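Beta-glycosidase (Bacteroides caccae, PDB 6T2R) acts as a family 16 endo-acting O-glycanase of a human gut bacterium, cutting mucin glycans to start mucin breakdown. Local coordinates at residues Y229-G237 against L249-V258. Residues are numbered along the deposited sequence; the frame is centred on the assembly and turned at random.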
loop_
_atom_site.group_PDB
_atom_site.type_symbol
_atom_site.label_atom_id
_atom_site.label_comp_id
_atom_site.label_asym_id
_atom_site.label_seq_id
_atom_site.Cartn_x
_atom_site.Cartn_y
_atom_site.Cartn_z
ATOM N N TYR A 229 -3.699 -4.392 -8.012
ATOM C CA TYR A 229 -2.460 -3.615 -8.259
ATOM C C TYR A 229 -2.022 -2.963 -6.943
ATOM O O TYR A 229 -2.870 -2.721 -6.039
ATOM C CB TYR A 229 -2.633 -2.649 -9.426
ATOM C CG TYR A 229 -3.399 -1.366 -9.191
ATOM C CD1 TYR A 229 -2.731 -0.197 -8.882
ATOM C CD2 TYR A 229 -4.773 -1.295 -9.372
ATOM C CE1 TYR A 229 -3.405 1.005 -8.720
ATOM C CE2 TYR A 229 -5.462 -0.103 -9.215
ATOM C CZ TYR A 229 -4.772 1.052 -8.913
ATOM O OH TYR A 229 -5.414 2.241 -8.788
ATOM N N LEU A 230 -0.719 -2.690 -6.854
ATOM C CA LEU A 230 -0.027 -2.236 -5.626
ATOM C C LEU A 230 0.326 -0.767 -5.794
ATOM O O LEU A 230 0.755 -0.394 -6.889
ATOM C CB LEU A 230 1.254 -3.051 -5.478
ATOM C CG LEU A 230 2.128 -2.646 -4.304
ATOM C CD1 LEU A 230 1.371 -2.693 -2.972
ATOM C CD2 LEU A 230 3.346 -3.550 -4.252
ATOM N N LEU A 231 0.038 0.015 -4.778
ATOM C CA LEU A 231 0.356 1.454 -4.657
ATOM C C LEU A 231 1.290 1.589 -3.453
ATOM O O LEU A 231 0.979 1.000 -2.357
ATOM C CB LEU A 231 -0.927 2.272 -4.419
ATOM C CG LEU A 231 -2.037 2.141 -5.474
ATOM C CD1 LEU A 231 -2.957 0.950 -5.166
ATOM C CD2 LEU A 231 -2.876 3.405 -5.529
ATOM N N ILE A 232 2.329 2.383 -3.627
ATOM C CA ILE A 232 3.297 2.805 -2.577
ATOM C C ILE A 232 3.498 4.303 -2.761
ATOM O O ILE A 232 3.911 4.691 -3.878
ATOM C CB ILE A 232 4.639 2.058 -2.672
ATOM C CG1 ILE A 232 4.441 0.543 -2.641
ATOM C CG2 ILE A 232 5.535 2.550 -1.541
ATOM C CD1 ILE A 232 5.669 -0.283 -2.926
ATOM N N ASP A 233 3.133 5.127 -1.781
ATOM C CA ASP A 233 3.124 6.575 -2.080
ATOM C C ASP A 233 3.146 7.370 -0.791
ATOM O O ASP A 233 2.467 6.982 0.173
ATOM C CB ASP A 233 1.918 6.953 -2.961
ATOM C CG ASP A 233 0.579 6.795 -2.253
ATOM O OD1 ASP A 233 0.130 5.640 -2.080
ATOM O OD2 ASP A 233 0.039 7.827 -1.820
ATOM N N MET A 234 3.954 8.423 -0.812
ATOM C CA MET A 234 3.965 9.488 0.196
ATOM C C MET A 234 2.671 10.280 0.016
ATOM O O MET A 234 2.145 10.388 -1.131
ATOM C CB MET A 234 5.193 10.390 0.032
ATOM C CG MET A 234 5.298 11.508 1.061
ATOM S SD MET A 234 5.158 10.964 2.760
ATOM C CE MET A 234 6.682 10.045 2.978
ATOM N N GLN A 235 2.179 10.779 1.138
ATOM C CA GLN A 235 0.899 11.490 1.252
ATOM C C GLN A 235 1.136 12.585 2.295
ATOM O O GLN A 235 1.863 12.326 3.308
ATOM C CB GLN A 235 -0.215 10.498 1.630
ATOM C CG GLN A 235 -0.495 9.481 0.542
ATOM C CD GLN A 235 -1.515 8.412 0.870
ATOM O OE1 GLN A 235 -2.014 8.277 1.988
ATOM N NE2 GLN A 235 -1.775 7.599 -0.115
ATOM N N LEU A 236 0.552 13.757 2.057
ATOM C CA LEU A 236 0.655 14.923 2.979
ATOM C C LEU A 236 -0.715 15.598 3.137
ATOM O O LEU A 236 -1.300 16.002 2.102
ATOM C CB LEU A 236 1.689 15.911 2.419
ATOM C CG LEU A 236 3.155 15.540 2.637
ATOM C CD1 LEU A 236 4.072 16.519 1.892
ATOM C CD2 LEU A 236 3.494 15.499 4.122
ATOM N N GLY A 237 -1.213 15.665 4.378
ATOM C CA GLY A 237 -2.467 16.353 4.743
ATOM C C GLY A 237 -3.739 15.579 4.401
ATOM O O GLY A 237 -3.720 14.641 3.563
ATOM N N LEU A 249 9.246 19.274 6.583
ATOM C CA LEU A 249 9.549 18.896 5.181
ATOM C C LEU A 249 10.936 19.403 4.786
ATOM O O LEU A 249 11.442 20.354 5.363
ATOM C CB LEU A 249 8.465 19.467 4.270
ATOM C CG LEU A 249 7.035 19.121 4.685
ATOM C CD1 LEU A 249 6.059 19.590 3.629
ATOM C CD2 LEU A 249 6.856 17.638 4.933
ATOM N N PRO A 250 11.582 18.763 3.782
ATOM C CA PRO A 250 10.997 17.619 3.075
ATOM C C PRO A 250 11.019 16.338 3.927
ATOM O O PRO A 250 11.714 16.275 4.933
ATOM C CB PRO A 250 11.897 17.492 1.841
ATOM C CG PRO A 250 13.246 17.933 2.344
ATOM C CD PRO A 250 12.917 19.086 3.271
ATOM N N VAL A 251 10.197 15.358 3.549
ATOM C CA VAL A 251 10.107 14.058 4.260
ATOM C C VAL A 251 10.194 12.945 3.220
ATOM O O VAL A 251 9.744 13.158 2.059
ATOM C CB VAL A 251 8.841 14.003 5.118
ATOM C CG1 VAL A 251 7.585 13.863 4.266
ATOM C CG2 VAL A 251 8.945 12.901 6.154
ATOM N N GLU A 252 10.813 11.831 3.607
ATOM C CA GLU A 252 10.958 10.649 2.725
ATOM C C GLU A 252 10.383 9.391 3.376
ATOM O O GLU A 252 10.235 9.345 4.604
ATOM C CB GLU A 252 12.407 10.264 2.440
ATOM C CG GLU A 252 13.377 11.387 2.512
ATOM C CD GLU A 252 14.747 10.915 2.088
ATOM O OE1 GLU A 252 15.332 11.575 1.236
ATOM O OE2 GLU A 252 15.159 9.843 2.532
ATOM N N MET A 253 10.036 8.434 2.525
ATOM C CA MET A 253 9.894 7.005 2.884
ATOM C C MET A 253 10.889 6.302 1.981
ATOM O O MET A 253 11.062 6.760 0.839
ATOM C CB MET A 253 8.494 6.443 2.653
ATOM C CG MET A 253 7.957 6.663 1.251
ATOM S SD MET A 253 6.259 6.029 0.996
ATOM C CE MET A 253 6.334 4.559 2.036
ATOM N N GLU A 254 11.579 5.315 2.527
ATOM C CA GLU A 254 12.600 4.517 1.803
ATOM C C GLU A 254 12.065 3.106 1.672
ATOM O O GLU A 254 11.647 2.521 2.694
ATOM C CB GLU A 254 13.917 4.486 2.579
ATOM C CG GLU A 254 14.221 5.801 3.258
ATOM C CD GLU A 254 15.423 5.749 4.169
ATOM O OE1 GLU A 254 16.515 5.443 3.658
ATOM O OE2 GLU A 254 15.248 6.045 5.387
ATOM N N VAL A 255 12.116 2.581 0.463
ATOM C CA VAL A 255 11.626 1.215 0.184
ATOM C C VAL A 255 12.794 0.361 -0.302
ATOM O O VAL A 255 13.341 0.616 -1.399
ATOM C CB VAL A 255 10.470 1.260 -0.815
ATOM C CG1 VAL A 255 9.790 -0.087 -0.930
ATOM C CG2 VAL A 255 9.475 2.352 -0.438
ATOM N N ASP A 256 13.104 -0.646 0.504
ATOM C CA ASP A 256 14.143 -1.665 0.240
ATOM C C ASP A 256 13.650 -2.632 -0.834
ATOM O O ASP A 256 14.433 -2.891 -1.790
ATOM C CB ASP A 256 14.493 -2.359 1.552
ATOM C CG ASP A 256 15.744 -3.208 1.510
ATOM O OD1 ASP A 256 16.477 -3.141 0.503
ATOM O OD2 ASP A 256 15.947 -3.941 2.486
ATOM N N TRP A 257 12.431 -3.188 -0.690
ATOM C CA TRP A 257 11.923 -4.205 -1.660
ATOM C C TRP A 257 10.422 -4.460 -1.525
ATOM O O TRP A 257 9.808 -4.132 -0.491
ATOM C CB TRP A 257 12.690 -5.558 -1.601
ATOM C CG TRP A 257 12.905 -6.163 -0.235
ATOM C CD1 TRP A 257 14.100 -6.224 0.437
ATOM C CD2 TRP A 257 11.955 -6.845 0.618
ATOM N NE1 TRP A 257 13.938 -6.838 1.651
ATOM C CE2 TRP A 257 12.646 -7.249 1.782
ATOM C CE3 TRP A 257 10.583 -7.126 0.538
ATOM C CZ2 TRP A 257 12.024 -7.910 2.840
ATOM C CZ3 TRP A 257 9.961 -7.764 1.592
ATOM C CH2 TRP A 257 10.676 -8.183 2.709
ATOM N N VAL A 258 9.888 -5.104 -2.562
ATOM C CA VAL A 258 8.536 -5.704 -2.580
ATOM C C VAL A 258 8.740 -7.168 -2.875
ATOM O O VAL A 258 9.457 -7.451 -3.849
ATOM C CB VAL A 258 7.637 -5.075 -3.648
ATOM C CG1 VAL A 258 6.246 -5.688 -3.626
ATOM C CG2 VAL A 258 7.572 -3.568 -3.488
#
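Met234 and Met253 pack against each other where the contact is tightest. Met234 bends at chi2 and chi3, and its CE comes to rest on the backbone of the other strand, 3.7 Å from Met253 N. In return, Met253 SD lies 3.8 Å from Asp233 C. Met253 holds CG between its backbone N and carbonyl carbon (chi1 53°), and its CE turns toward Ile232 CG2. The backbones are closest here as well, with Met234 CA 7.0 Å from Met253 CA. The axes of strands 229-233 and 251-258 run at 138° to each other, with no hydrogen bond between them. This fits the beta-sandwich (jelly-roll) fold of family 16, where two curved sheets pack through an apolar core. Farther along, Ile232 and Val258 run alongside each other in opposite directions, with Ile232 CD1 3.8 Å from Val258 CG2. Leu230 CD2 and Val258 CG1 meet tip to tip at 3.7 Å. Before Val258, Asp256 and Trp257 both face Arg113 of the neighbouring strand in a classic beta bulge. The other end is looser. Leu236 CD1 meets Leu249 CD1 at 4.0 Å, and Leu249 is partly exposed. Glu252 starts away from 229-237, and its carboxylate forms a salt bridge with Arg71.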